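PDB 5ZBT: lectin-like protein from Entamoeba histolytica HM-1:IMSS-A, which is of unknown function but carries a legume lectin-like domain, the part described here, and by family may bind D-mannose. Local coordinates for residues E53-I58 / S221-S226; Y73-P78 / P204-G209; E92-G97 / I126-V131; Q163-G168 / M187-N192; N178-I183 / I198-I203. All blocks are in the same frame, centred on the assembly; numbering follows the deposited sequence.

Contact 1. Residues E53-I58 / S221-S226; sequences ENYVQI and SYRVQS
The N54 carbonyl oxygen takes a weak bond from the Q225 side-chain amide, NE2 to O 3.1 Å, where the short strand at V56-Q57, with the loop before it, pairs antiparallel with strand 220-231 in one of the two sheets of the legume-lectin jelly-roll sandwich. Y55 follows with its ring beneath the R223 guanidinium: R223 CZ lies 4.1 Å from the Y55 ring centroid, over the face, in a cation-pi contact whose planes are 40° apart. With its CG between backbone N and carbonyl carbon (chi1 56°), Y55 holds the ring against R223, whose NH2 is also bound by N87. V56 forms the hydrogen-bonded pair with V224, N to O and O to N both 2.8 Å. Q57 and R223 form the non-hydrogen-bonded antiparallel pair; Q57 NE2 goes to P48, while its OE1 accepts a hydrogen bond from a water at 2.6 Å. I58 N then donates to Y222 O at 2.8 Å, and I58 CG1 meets V224 CG2 at 4.1 Å.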
# COMPACT_ATOMS: atom_id res chain seq x y z
N GLU A 53 -5.79 -16.70 9.29
CA GLU A 53 -4.81 -17.73 8.93
C GLU A 53 -4.17 -17.45 7.56
O GLU A 53 -2.95 -17.52 7.41
CB GLU A 53 -5.47 -19.11 8.93
CG GLU A 53 -4.53 -20.23 9.38
CD GLU A 53 -4.98 -21.61 8.96
OE1 GLU A 53 -6.10 -21.73 8.44
OE2 GLU A 53 -4.21 -22.58 9.15
N ASN A 54 -4.99 -17.10 6.56
CA ASN A 54 -4.50 -16.96 5.19
C ASN A 54 -4.32 -15.51 4.72
O ASN A 54 -3.90 -15.31 3.58
CB ASN A 54 -5.45 -17.66 4.22
CG ASN A 54 -5.68 -19.12 4.58
OD1 ASN A 54 -4.77 -19.80 5.04
ND2 ASN A 54 -6.91 -19.61 4.37
N TYR A 55 -4.61 -14.51 5.55
CA TYR A 55 -4.53 -13.12 5.10
C TYR A 55 -4.68 -12.20 6.30
O TYR A 55 -5.15 -12.61 7.37
CB TYR A 55 -5.61 -12.80 4.03
CG TYR A 55 -7.02 -13.10 4.49
CD1 TYR A 55 -7.77 -12.15 5.18
CD2 TYR A 55 -7.58 -14.36 4.28
CE1 TYR A 55 -9.05 -12.44 5.62
CE2 TYR A 55 -8.87 -14.66 4.73
CZ TYR A 55 -9.60 -13.69 5.39
OH TYR A 55 -10.88 -13.98 5.83
N VAL A 56 -4.26 -10.95 6.11
CA VAL A 56 -4.54 -9.87 7.05
C VAL A 56 -5.71 -9.07 6.48
O VAL A 56 -5.62 -8.52 5.37
CB VAL A 56 -3.30 -8.98 7.27
CG1 VAL A 56 -3.60 -7.87 8.30
CG2 VAL A 56 -2.10 -9.83 7.71
N GLN A 57 -6.81 -9.01 7.23
CA GLN A 57 -7.94 -8.17 6.84
C GLN A 57 -7.60 -6.73 7.18
O GLN A 57 -7.24 -6.43 8.32
CB GLN A 57 -9.21 -8.60 7.56
CG GLN A 57 -10.39 -7.65 7.34
CD GLN A 57 -11.57 -7.96 8.28
OE1 GLN A 57 -12.28 -8.95 8.09
NE2 GLN A 57 -11.76 -7.13 9.31
N ILE A 58 -7.68 -5.86 6.19
CA ILE A 58 -7.55 -4.42 6.42
C ILE A 58 -8.92 -3.80 6.71
O ILE A 58 -9.09 -3.14 7.74
CB ILE A 58 -6.84 -3.75 5.23
CG1 ILE A 58 -5.60 -4.55 4.84
CG2 ILE A 58 -6.39 -2.30 5.57
CD1 ILE A 58 -4.54 -4.53 5.94
N SER A 221 -14.29 -5.65 0.61
CA SER A 221 -13.40 -5.98 1.73
C SER A 221 -11.96 -6.03 1.24
O SER A 221 -11.64 -6.76 0.29
CB SER A 221 -13.80 -7.31 2.37
OG SER A 221 -12.94 -7.63 3.44
N TYR A 222 -11.08 -5.26 1.90
CA TYR A 222 -9.67 -5.17 1.54
C TYR A 222 -8.85 -6.05 2.46
O TYR A 222 -9.01 -6.01 3.69
CB TYR A 222 -9.17 -3.73 1.60
CG TYR A 222 -9.64 -2.92 0.41
CD1 TYR A 222 -9.02 -3.04 -0.84
CD2 TYR A 222 -10.72 -2.05 0.52
CE1 TYR A 222 -9.46 -2.31 -1.94
CE2 TYR A 222 -11.17 -1.30 -0.58
CZ TYR A 222 -10.54 -1.45 -1.79
OH TYR A 222 -11.00 -0.72 -2.84
N ARG A 223 -8.03 -6.91 1.87
CA ARG A 223 -7.24 -7.85 2.66
C ARG A 223 -5.93 -8.09 1.92
O ARG A 223 -5.82 -7.88 0.71
CB ARG A 223 -8.02 -9.16 2.92
CG ARG A 223 -9.52 -8.87 3.07
CD ARG A 223 -10.44 -10.00 3.01
NE ARG A 223 -10.20 -10.85 1.86
CZ ARG A 223 -10.59 -12.11 1.85
NH1 ARG A 223 -11.24 -12.58 2.91
NH2 ARG A 223 -10.36 -12.89 0.80
N VAL A 224 -4.92 -8.50 2.68
CA VAL A 224 -3.55 -8.61 2.18
C VAL A 224 -3.04 -10.02 2.49
O VAL A 224 -3.09 -10.47 3.64
CB VAL A 224 -2.65 -7.53 2.81
CG1 VAL A 224 -1.19 -7.86 2.63
CG2 VAL A 224 -2.97 -6.19 2.18
N GLN A 225 -2.58 -10.72 1.45
CA GLN A 225 -2.08 -12.07 1.63
C GLN A 225 -0.68 -12.10 2.22
O GLN A 225 -0.38 -12.96 3.05
CB GLN A 225 -2.07 -12.81 0.30
CG GLN A 225 -3.43 -13.23 -0.16
CD GLN A 225 -3.48 -14.71 -0.43
OE1 GLN A 225 -3.02 -15.17 -1.49
NE2 GLN A 225 -4.03 -15.47 0.52
N SER A 226 0.20 -11.21 1.77
CA SER A 226 1.59 -11.25 2.20
C SER A 226 2.28 -9.95 1.79
O SER A 226 1.83 -9.24 0.88
CB SER A 226 2.35 -12.43 1.59
OG SER A 226 2.32 -12.34 0.19
O HOH W 1 -12.39 -10.01 5.74

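Contact 2. Residues Y73-P78 / P204-G209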
# COMPACT_ATOMS: atom_id res chain seq x y z
N TYR A 73 8.80 0.20 13.29
CA TYR A 73 10.22 0.53 13.23
C TYR A 73 10.55 1.25 11.92
O TYR A 73 10.31 0.72 10.83
CB TYR A 73 11.06 -0.74 13.41
CG TYR A 73 10.67 -1.43 14.71
CD1 TYR A 73 10.83 -0.77 15.93
CD2 TYR A 73 10.07 -2.69 14.71
CE1 TYR A 73 10.44 -1.36 17.13
CE2 TYR A 73 9.67 -3.28 15.91
CZ TYR A 73 9.86 -2.61 17.12
OH TYR A 73 9.49 -3.18 18.34
N LYS A 74 11.09 2.46 12.05
CA LYS A 74 11.55 3.21 10.90
C LYS A 74 12.78 2.54 10.28
O LYS A 74 13.73 2.17 10.99
CB LYS A 74 11.88 4.64 11.33
CG LYS A 74 12.48 5.50 10.24
CD LYS A 74 12.67 6.94 10.71
CE LYS A 74 11.75 7.88 9.94
NZ LYS A 74 11.51 9.17 10.66
N VAL A 75 12.77 2.39 8.95
CA VAL A 75 13.82 1.65 8.25
C VAL A 75 14.67 2.59 7.40
O VAL A 75 14.20 3.61 6.89
CB VAL A 75 13.23 0.52 7.36
CG1 VAL A 75 12.61 -0.55 8.22
CG2 VAL A 75 12.21 1.07 6.35
N ASP A 76 15.94 2.23 7.27
CA ASP A 76 16.91 2.93 6.42
C ASP A 76 17.39 1.92 5.38
O ASP A 76 18.34 1.19 5.63
CB ASP A 76 18.07 3.48 7.24
CG ASP A 76 18.93 4.47 6.47
OD1 ASP A 76 18.76 4.59 5.23
OD2 ASP A 76 19.76 5.15 7.10
N LEU A 77 16.73 1.89 4.21
CA LEU A 77 16.98 0.71 3.40
C LEU A 77 17.95 1.00 2.26
O LEU A 77 18.01 2.12 1.76
CB LEU A 77 15.67 0.17 2.81
CG LEU A 77 14.65 -0.36 3.81
CD1 LEU A 77 13.46 -0.89 3.06
CD2 LEU A 77 15.28 -1.45 4.67
N PRO A 78 18.70 -0.01 1.82
CA PRO A 78 19.36 0.08 0.51
C PRO A 78 18.33 -0.11 -0.58
O PRO A 78 17.13 -0.18 -0.29
CB PRO A 78 20.35 -1.08 0.54
CG PRO A 78 19.63 -2.11 1.36
CD PRO A 78 18.86 -1.35 2.42
N PRO A 204 13.81 9.26 2.18
CA PRO A 204 14.54 9.19 3.46
C PRO A 204 14.09 7.99 4.27
O PRO A 204 13.13 7.31 3.89
CB PRO A 204 14.16 10.52 4.15
CG PRO A 204 13.46 11.34 3.10
CD PRO A 204 12.85 10.36 2.15
N PRO A 205 14.74 7.69 5.40
CA PRO A 205 14.23 6.64 6.29
C PRO A 205 12.72 6.78 6.53
O PRO A 205 12.20 7.89 6.64
CB PRO A 205 15.02 6.85 7.58
CG PRO A 205 16.33 7.46 7.12
CD PRO A 205 16.02 8.27 5.88
N PHE A 206 12.01 5.65 6.58
CA PHE A 206 10.55 5.72 6.59
C PHE A 206 9.94 4.62 7.45
O PHE A 206 10.53 3.57 7.71
CB PHE A 206 9.98 5.64 5.17
CG PHE A 206 10.29 4.33 4.45
CD1 PHE A 206 11.40 4.22 3.62
CD2 PHE A 206 9.46 3.23 4.60
CE1 PHE A 206 11.69 3.03 2.95
CE2 PHE A 206 9.75 2.04 3.94
CZ PHE A 206 10.85 1.94 3.11
N TYR A 207 8.71 4.88 7.88
CA TYR A 207 7.81 3.84 8.35
C TYR A 207 6.95 3.34 7.20
O TYR A 207 6.42 4.14 6.42
CB TYR A 207 6.90 4.36 9.45
CG TYR A 207 7.56 4.89 10.71
CD1 TYR A 207 7.80 4.05 11.79
CD2 TYR A 207 7.88 6.23 10.84
CE1 TYR A 207 8.38 4.52 12.96
CE2 TYR A 207 8.45 6.72 11.99
CZ TYR A 207 8.69 5.86 13.06
OH TYR A 207 9.25 6.34 14.21
N LEU A 208 6.77 2.03 7.13
CA LEU A 208 5.92 1.44 6.10
C LEU A 208 4.50 1.30 6.64
O LEU A 208 4.28 0.67 7.69
CB LEU A 208 6.47 0.07 5.67
CG LEU A 208 5.65 -0.56 4.54
CD1 LEU A 208 5.74 0.30 3.28
CD2 LEU A 208 6.12 -1.96 4.27
N GLY A 209 3.54 1.89 5.94
CA GLY A 209 2.15 1.79 6.32
C GLY A 209 1.30 1.15 5.24
O GLY A 209 1.64 1.20 4.05
O HOH W 2 7.89 0.29 9.20
O HOH W 3 13.00 10.15 7.93
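K74 lays its aliphatic chain across Y207 and P205, and together with F206 these residues supply most of the surface buried where the loop 73-78 runs antiparallel alongside the chain leading into strand 207-213. This loop joins strand 66-71 of one sheet of the lectin sandwich to strand 80-90 of the other. K74 CB sits over the centre of the Y207 ring in a CH-pi contact, 3.9 Å from the centroid, with the two side chains crossing at about a right angle. An extended first half, with CG anti to the backbone N (chi1 175°), carries the lysine on toward the proline, where K74 CG lies 3.9 Å from P205 CB. The ammonium group bonds to the E104 carbonyl outside the two segments; a water on P205 O also reaches K74 NZ, though weakly.

F206 is gripped through both backbone and ring. V75 N donates to F206 O at 2.8 Å and F206 N returns a bond to V75 O at 3.0 Å, a single antiparallel bridge. The phenyl ring receives V75 CG2 over one face, 3.7 Å from its centroid, and L77 CD1 comes within 3.9 Å of F206 CZ. The F206 side chain also touches L102 of strand 97-103.

Two backbone bonds thus fix the spacing of the chains, while CH-pi contacts lie on one face of each ring; the lysine contributes its methylenes to the packing and keeps its charged end for polar partners.

Contact 3. Residues E92-G97 / I126-V131; sequences EKCGGG and INFEDV
A glycine-rich loop connecting strand 80-90 of one sheet of the lectin sandwich to strand 97-103 of the other, stapled by the C90-C94 disulfide, packs here against the type II turn F128-V131 that follows strand 122-127. G96 is gripped from both ends. Its N donates to E129 OE2 at 2.8 Å, meeting the carboxylate on the anti side and 33° out of its plane, while its O accepts from F128 N at 3.0 Å and E129 N at 3.2 Å. The other E129 oxygen, OE1, is held by G216 N, so the carboxylate ties two loops together. G97 and N127 form a non-hydrogen-bonded antiparallel pair, with G97 CA 3.1 Å from I126 O. N127 ND2 braces the turn through E129 O. Within the buried part, C94 CB touches F128 CG at 3.8 Å, and C94 SG sits over the ring face, 4.6 Å from its centroid. At the outer side, K93 NZ reaches V131 O at 2.8 Å.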
# COMPACT_ATOMS: atom_id res chain seq x y z
N GLU A 92 -20.01 -6.89 -5.96
CA GLU A 92 -20.32 -6.25 -7.23
C GLU A 92 -19.10 -5.43 -7.63
O GLU A 92 -18.02 -5.99 -7.78
CB GLU A 92 -21.61 -5.46 -7.13
N LYS A 93 -19.25 -4.12 -7.82
CA LYS A 93 -18.13 -3.25 -8.12
C LYS A 93 -17.46 -2.83 -6.81
O LYS A 93 -18.13 -2.46 -5.85
CB LYS A 93 -18.61 -2.02 -8.89
CG LYS A 93 -17.48 -1.25 -9.55
CD LYS A 93 -17.65 0.26 -9.43
CE LYS A 93 -16.52 1.00 -10.13
NZ LYS A 93 -16.18 0.33 -11.45
N CYS A 94 -16.13 -2.88 -6.77
CA CYS A 94 -15.42 -2.46 -5.57
C CYS A 94 -15.52 -0.95 -5.39
O CYS A 94 -15.47 -0.19 -6.36
CB CYS A 94 -13.94 -2.86 -5.64
SG CYS A 94 -13.66 -4.55 -6.16
N GLY A 95 -15.65 -0.53 -4.14
CA GLY A 95 -15.51 0.86 -3.77
C GLY A 95 -14.21 1.07 -3.01
O GLY A 95 -13.47 0.12 -2.72
N GLY A 96 -13.93 2.34 -2.70
CA GLY A 96 -12.77 2.74 -1.92
C GLY A 96 -11.45 2.45 -2.61
O GLY A 96 -11.34 2.43 -3.85
N GLY A 97 -10.43 2.25 -1.79
CA GLY A 97 -9.11 1.92 -2.30
C GLY A 97 -8.15 1.61 -1.17
O GLY A 97 -8.52 1.61 0.01
N ILE A 126 -4.14 2.48 -4.78
CA ILE A 126 -4.94 1.76 -5.76
C ILE A 126 -6.38 2.17 -5.52
O ILE A 126 -6.93 1.92 -4.44
CB ILE A 126 -4.78 0.24 -5.63
CG1 ILE A 126 -3.31 -0.18 -5.64
CG2 ILE A 126 -5.57 -0.47 -6.75
CD1 ILE A 126 -3.10 -1.70 -5.49
N ASN A 127 -7.00 2.82 -6.50
CA ASN A 127 -8.33 3.39 -6.32
C ASN A 127 -9.33 2.71 -7.24
O ASN A 127 -9.12 2.65 -8.46
CB ASN A 127 -8.32 4.88 -6.58
CG ASN A 127 -9.70 5.47 -6.50
OD1 ASN A 127 -10.26 5.58 -5.43
ND2 ASN A 127 -10.27 5.82 -7.65
N PHE A 128 -10.42 2.18 -6.66
CA PHE A 128 -11.56 1.63 -7.39
C PHE A 128 -12.77 2.56 -7.41
O PHE A 128 -13.63 2.42 -8.30
CB PHE A 128 -12.01 0.28 -6.79
CG PHE A 128 -10.99 -0.81 -6.89
CD1 PHE A 128 -9.99 -0.93 -5.92
CD2 PHE A 128 -11.04 -1.74 -7.92
CE1 PHE A 128 -9.05 -1.95 -6.00
CE2 PHE A 128 -10.11 -2.77 -8.01
CZ PHE A 128 -9.10 -2.88 -7.05
N GLU A 129 -12.87 3.49 -6.46
CA GLU A 129 -14.03 4.36 -6.31
C GLU A 129 -14.15 5.31 -7.50
O GLU A 129 -13.21 6.05 -7.82
CB GLU A 129 -13.91 5.15 -5.01
CG GLU A 129 -15.14 5.98 -4.64
CD GLU A 129 -16.14 5.22 -3.78
OE1 GLU A 129 -17.08 5.85 -3.29
OE2 GLU A 129 -15.97 4.00 -3.59
N ASP A 130 -15.30 5.26 -8.18
CA ASP A 130 -15.72 6.17 -9.24
C ASP A 130 -14.99 5.98 -10.57
O ASP A 130 -15.15 6.81 -11.46
CB ASP A 130 -15.59 7.64 -8.82
CG ASP A 130 -16.44 8.00 -7.62
OD1 ASP A 130 -17.49 7.33 -7.38
OD2 ASP A 130 -16.06 8.94 -6.89
N VAL A 131 -14.22 4.92 -10.74
CA VAL A 131 -13.61 4.65 -12.04
C VAL A 131 -13.98 3.24 -12.47
O VAL A 131 -14.23 2.35 -11.65
CB VAL A 131 -12.08 4.82 -12.03
CG1 VAL A 131 -11.72 6.27 -12.17
CG2 VAL A 131 -11.46 4.23 -10.74

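Contact 4. Residues Q163-G168 / M187-N192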
# COMPACT_ATOMS: atom_id res chain seq x y z
N GLN A 163 -8.34 -6.69 -8.70
CA GLN A 163 -8.96 -7.57 -7.73
C GLN A 163 -9.61 -8.80 -8.35
O GLN A 163 -9.85 -9.77 -7.63
CB GLN A 163 -10.00 -6.84 -6.86
CG GLN A 163 -11.33 -6.57 -7.49
CD GLN A 163 -12.30 -7.74 -7.41
OE1 GLN A 163 -12.93 -8.08 -8.41
NE2 GLN A 163 -12.41 -8.36 -6.24
N LYS A 164 -9.86 -8.78 -9.67
CA LYS A 164 -10.44 -9.92 -10.37
C LYS A 164 -9.45 -11.06 -10.59
O LYS A 164 -9.86 -12.13 -11.05
CB LYS A 164 -11.00 -9.47 -11.73
CG LYS A 164 -12.37 -8.80 -11.65
CD LYS A 164 -12.60 -7.89 -12.86
CE LYS A 164 -14.07 -7.52 -13.03
NZ LYS A 164 -14.61 -6.70 -11.91
N ASP A 165 -8.17 -10.85 -10.29
CA ASP A 165 -7.18 -11.92 -10.31
C ASP A 165 -7.41 -12.82 -9.10
O ASP A 165 -7.11 -12.44 -7.97
CB ASP A 165 -5.76 -11.33 -10.31
CG ASP A 165 -4.66 -12.38 -10.35
OD1 ASP A 165 -4.92 -13.60 -10.24
OD2 ASP A 165 -3.48 -11.99 -10.52
N LYS A 166 -7.94 -14.03 -9.34
CA LYS A 166 -8.30 -14.93 -8.25
C LYS A 166 -7.09 -15.41 -7.45
O LYS A 166 -7.26 -15.84 -6.30
CB LYS A 166 -9.07 -16.12 -8.80
CG LYS A 166 -10.41 -15.75 -9.39
CD LYS A 166 -10.50 -16.11 -10.87
CE LYS A 166 -11.94 -16.44 -11.25
NZ LYS A 166 -12.92 -15.54 -10.56
N ASP A 167 -5.89 -15.37 -8.02
CA ASP A 167 -4.69 -15.75 -7.29
C ASP A 167 -4.09 -14.61 -6.47
O ASP A 167 -3.14 -14.85 -5.72
CB ASP A 167 -3.62 -16.26 -8.25
CG ASP A 167 -4.12 -17.37 -9.10
OD1 ASP A 167 -4.53 -18.41 -8.53
OD2 ASP A 167 -4.13 -17.20 -10.33
N GLY A 168 -4.60 -13.39 -6.59
CA GLY A 168 -4.04 -12.29 -5.84
C GLY A 168 -3.01 -11.49 -6.61
O GLY A 168 -1.87 -11.95 -6.80
N MET A 187 1.60 -7.04 -10.76
CA MET A 187 1.51 -8.36 -11.37
C MET A 187 0.06 -8.82 -11.31
O MET A 187 -0.47 -9.08 -10.23
CB MET A 187 2.44 -9.36 -10.67
CG MET A 187 2.65 -10.66 -11.47
SD MET A 187 1.18 -11.75 -11.52
CE MET A 187 0.89 -12.00 -9.78
N VAL A 188 -0.57 -8.94 -12.48
CA VAL A 188 -1.96 -9.36 -12.58
C VAL A 188 -2.04 -10.51 -13.56
O VAL A 188 -1.57 -10.38 -14.70
CB VAL A 188 -2.87 -8.20 -13.03
CG1 VAL A 188 -4.32 -8.67 -13.09
CG2 VAL A 188 -2.73 -7.01 -12.10
N ASN A 189 -2.63 -11.63 -13.14
CA ASN A 189 -2.84 -12.79 -14.01
C ASN A 189 -1.54 -13.21 -14.71
O ASN A 189 -1.48 -13.31 -15.94
CB ASN A 189 -3.95 -12.52 -15.01
CG ASN A 189 -5.30 -12.48 -14.36
OD1 ASN A 189 -5.61 -13.33 -13.52
ND2 ASN A 189 -6.11 -11.49 -14.70
N HIS A 190 -0.49 -13.40 -13.91
CA HIS A 190 0.82 -13.91 -14.31
C HIS A 190 1.62 -12.95 -15.17
O HIS A 190 2.68 -13.35 -15.69
CB HIS A 190 0.71 -15.26 -15.01
CG HIS A 190 0.06 -16.32 -14.17
ND1 HIS A 190 0.74 -16.98 -13.17
CD2 HIS A 190 -1.20 -16.82 -14.17
CE1 HIS A 190 -0.08 -17.85 -12.59
NE2 HIS A 190 -1.26 -17.76 -13.17
N ILE A 191 1.20 -11.70 -15.32
CA ILE A 191 1.87 -10.75 -16.21
C ILE A 191 2.30 -9.53 -15.40
O ILE A 191 1.47 -8.91 -14.72
CB ILE A 191 0.95 -10.32 -17.37
CG1 ILE A 191 0.42 -11.55 -18.10
CG2 ILE A 191 1.69 -9.39 -18.33
CD1 ILE A 191 -0.53 -11.19 -19.24
N ASN A 192 3.58 -9.19 -15.48
CA ASN A 192 4.10 -8.01 -14.79
C ASN A 192 3.80 -6.79 -15.65
O ASN A 192 4.23 -6.71 -16.80
CB ASN A 192 5.59 -8.14 -14.52
CG ASN A 192 6.08 -7.15 -13.50
OD1 ASN A 192 5.57 -7.07 -12.38
ND2 ASN A 192 7.09 -6.37 -13.86
O HOH W 4 -1.46 -14.08 -11.39
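The D165 carboxylate joins the loop 163-168 to the hairpin tip at N189, and one direct hydrogen bond and a water bridge link the two. N189 N donates to D165 OD2 at 2.8 Å along a nearly straight line, N-H...O 172°, approaching from well above the carboxylate plane. A fully extended chi1 (-179°) swings the D165 carboxylate toward the hairpin. Its other oxygen, OD1, turns back to accept from D167 N at 3.0 Å, forming an Asx turn, so each carboxylate oxygen takes a backbone N-H and the rotation of the group is fixed.

Water adds the second link: one molecule donates to D165 OD2 and accepts from H190 N at 2.8 Å, lying over the centre of the imidazole face.

Van der Waals contacts are few. D165 CB comes 4.1 Å from V188 CG1, and the M187 methyl CE approaches G168 O at the same distance. Electrostatics may contribute at the surface, where D167 OD2 stands 4.1 Å from H190 NE2, although the histidine's charge is not known.

Both partners are turns: a type I turn D165-G168 leads into strand 170-176, and a type I' turn V188-I191 connects strands 181-188 and 191-198, with M187 also packing on V170 and R172 of the adjoining strand.

Contact 5. Residues N178-I183 / I198-I203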
# COMPACT_ATOMS: atom_id res chain seq x y z
N ASN A 178 20.84 4.76 -5.52
CA ASN A 178 21.80 5.57 -6.26
C ASN A 178 21.14 6.33 -7.40
O ASN A 178 21.45 7.50 -7.64
CB ASN A 178 22.94 4.69 -6.78
CG ASN A 178 23.92 4.30 -5.69
OD1 ASN A 178 23.76 4.69 -4.53
ND2 ASN A 178 24.94 3.55 -6.07
N GLU A 179 20.24 5.68 -8.13
CA GLU A 179 19.59 6.35 -9.25
C GLU A 179 18.47 7.27 -8.83
O GLU A 179 17.97 8.02 -9.67
CB GLU A 179 19.05 5.32 -10.24
CG GLU A 179 20.06 4.26 -10.61
CD GLU A 179 19.72 3.58 -11.92
OE1 GLU A 179 20.10 2.40 -12.08
OE2 GLU A 179 19.06 4.22 -12.78
N LYS A 180 18.05 7.22 -7.56
CA LYS A 180 16.90 7.99 -7.09
C LYS A 180 15.69 7.75 -7.97
O LYS A 180 14.97 8.68 -8.37
CB LYS A 180 17.24 9.48 -6.99
CG LYS A 180 18.33 9.76 -5.94
CD LYS A 180 18.36 11.23 -5.54
CE LYS A 180 19.46 11.50 -4.53
NZ LYS A 180 19.14 10.90 -3.20
N LYS A 181 15.45 6.48 -8.27
CA LYS A 181 14.40 6.07 -9.19
C LYS A 181 13.42 5.16 -8.47
O LYS A 181 13.82 4.13 -7.89
CB LYS A 181 15.00 5.35 -10.40
CG LYS A 181 14.13 5.44 -11.63
CD LYS A 181 14.31 4.22 -12.48
CE LYS A 181 15.14 4.47 -13.71
NZ LYS A 181 14.93 3.34 -14.69
N LEU A 182 12.15 5.53 -8.50
CA LEU A 182 11.07 4.71 -7.96
C LEU A 182 10.28 4.12 -9.12
O LEU A 182 9.94 4.82 -10.08
CB LEU A 182 10.17 5.53 -7.05
CG LEU A 182 8.96 4.80 -6.48
CD1 LEU A 182 9.41 3.96 -5.31
CD2 LEU A 182 7.90 5.79 -6.05
N ILE A 183 9.99 2.83 -9.04
CA ILE A 183 9.26 2.12 -10.08
C ILE A 183 8.12 1.36 -9.43
O ILE A 183 8.33 0.64 -8.45
CB ILE A 183 10.17 1.16 -10.88
CG1 ILE A 183 11.35 1.93 -11.47
CG2 ILE A 183 9.40 0.45 -11.97
CD1 ILE A 183 12.25 1.10 -12.35
N ILE A 198 9.31 7.13 -11.53
CA ILE A 198 9.62 8.49 -11.08
C ILE A 198 11.12 8.62 -10.97
O ILE A 198 11.76 7.90 -10.18
CB ILE A 198 8.96 8.82 -9.74
CG1 ILE A 198 7.47 8.47 -9.75
CG2 ILE A 198 9.15 10.31 -9.41
CD1 ILE A 198 6.81 8.75 -8.45
N GLU A 199 11.69 9.55 -11.73
CA GLU A 199 13.11 9.84 -11.61
C GLU A 199 13.36 10.91 -10.55
O GLU A 199 12.46 11.66 -10.16
CB GLU A 199 13.68 10.29 -12.95
CG GLU A 199 13.18 9.46 -14.11
CD GLU A 199 14.01 8.21 -14.34
OE1 GLU A 199 15.04 8.04 -13.64
OE2 GLU A 199 13.63 7.40 -15.21
N ASP A 200 14.59 10.95 -10.06
CA ASP A 200 15.06 11.98 -9.13
C ASP A 200 14.09 12.18 -7.95
O ASP A 200 13.74 13.30 -7.58
CB ASP A 200 15.33 13.29 -9.87
CG ASP A 200 16.10 14.29 -9.04
OD1 ASP A 200 17.19 13.92 -8.53
OD2 ASP A 200 15.62 15.43 -8.88
N ILE A 201 13.68 11.07 -7.35
CA ILE A 201 12.80 11.10 -6.19
C ILE A 201 13.56 10.51 -5.01
O ILE A 201 14.23 9.48 -5.14
CB ILE A 201 11.49 10.33 -6.45
CG1 ILE A 201 10.60 10.30 -5.21
CG2 ILE A 201 11.76 8.91 -6.95
CD1 ILE A 201 9.23 9.69 -5.51
N ASP A 202 13.51 11.20 -3.88
CA ASP A 202 14.26 10.84 -2.69
C ASP A 202 13.34 10.12 -1.72
O ASP A 202 12.18 10.50 -1.56
CB ASP A 202 14.83 12.09 -2.04
CG ASP A 202 16.31 12.23 -2.26
OD1 ASP A 202 16.85 13.29 -1.90
OD2 ASP A 202 16.93 11.26 -2.77
N ILE A 203 13.87 9.09 -1.08
CA ILE A 203 13.15 8.39 -0.01
C ILE A 203 14.03 8.36 1.23
O ILE A 203 14.92 7.50 1.35
CB ILE A 203 12.74 6.97 -0.43
CG1 ILE A 203 11.91 7.02 -1.72
CG2 ILE A 203 11.94 6.32 0.68
CD1 ILE A 203 11.46 5.67 -2.21
O HOH W 5 18.05 6.72 -13.80
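A G1 beta bulge, K180 and K181 opposite L176, lies in the hairpin between strands 170-176 and 181-188; on its other side strand 181-188 pairs with the end of strand 191-198 and the loop beyond it. L182 and I198 form the antiparallel hydrogen-bonded pair: L182 N reaches I198 O at 2.9 Å and I198 N reaches L182 O at 2.8 Å. Past the pair, I201 N donates to K180 O at 2.9 Å, keeping the loop attached to the bulge. L182 packs its side chain on three isoleucines: CD2 runs beside I198 CD1 at 4.0 Å, CB meets I201 CG2 at 3.7 Å, and CD1 crosses I203 CD1 at 4.1 Å. On the outer side, K181 CG lies alongside E199 OE1 at 3.4 Å, and a water joins E199 to E179. K180 NZ also faces D202 OD2, but the modelled positions of both atoms are doubtful. I198 and I201 reach M153 of the other sheet, in the face-to-face packing of a legume-lectin beta-sandwich.

In the fold
The five contacts are spread over both sheets of the sandwich. Contacts 1 and 3 have centres 17 Å apart and touch directly, Y222 OH lying 2.6 Å from G95 O in a probable hydrogen bond. Contact 4 joins this group through Q163, whose CG is 3.4 Å from C94 SG of contact 3; the centres of contacts 3 and 4 are also 17 Å apart. Contact 4 also meets contact 1, with Q225 OE1 4.3 Å from D167 O. Contacts 2 and 5 adjoin in sequence at 203-204, with centres 15 Å apart, and contact 5 lies on the far side of the chain's centre from contact 1, 29 Å between centres. The centres of contacts 4 and 5 are 26 Å apart, although both use the same strand.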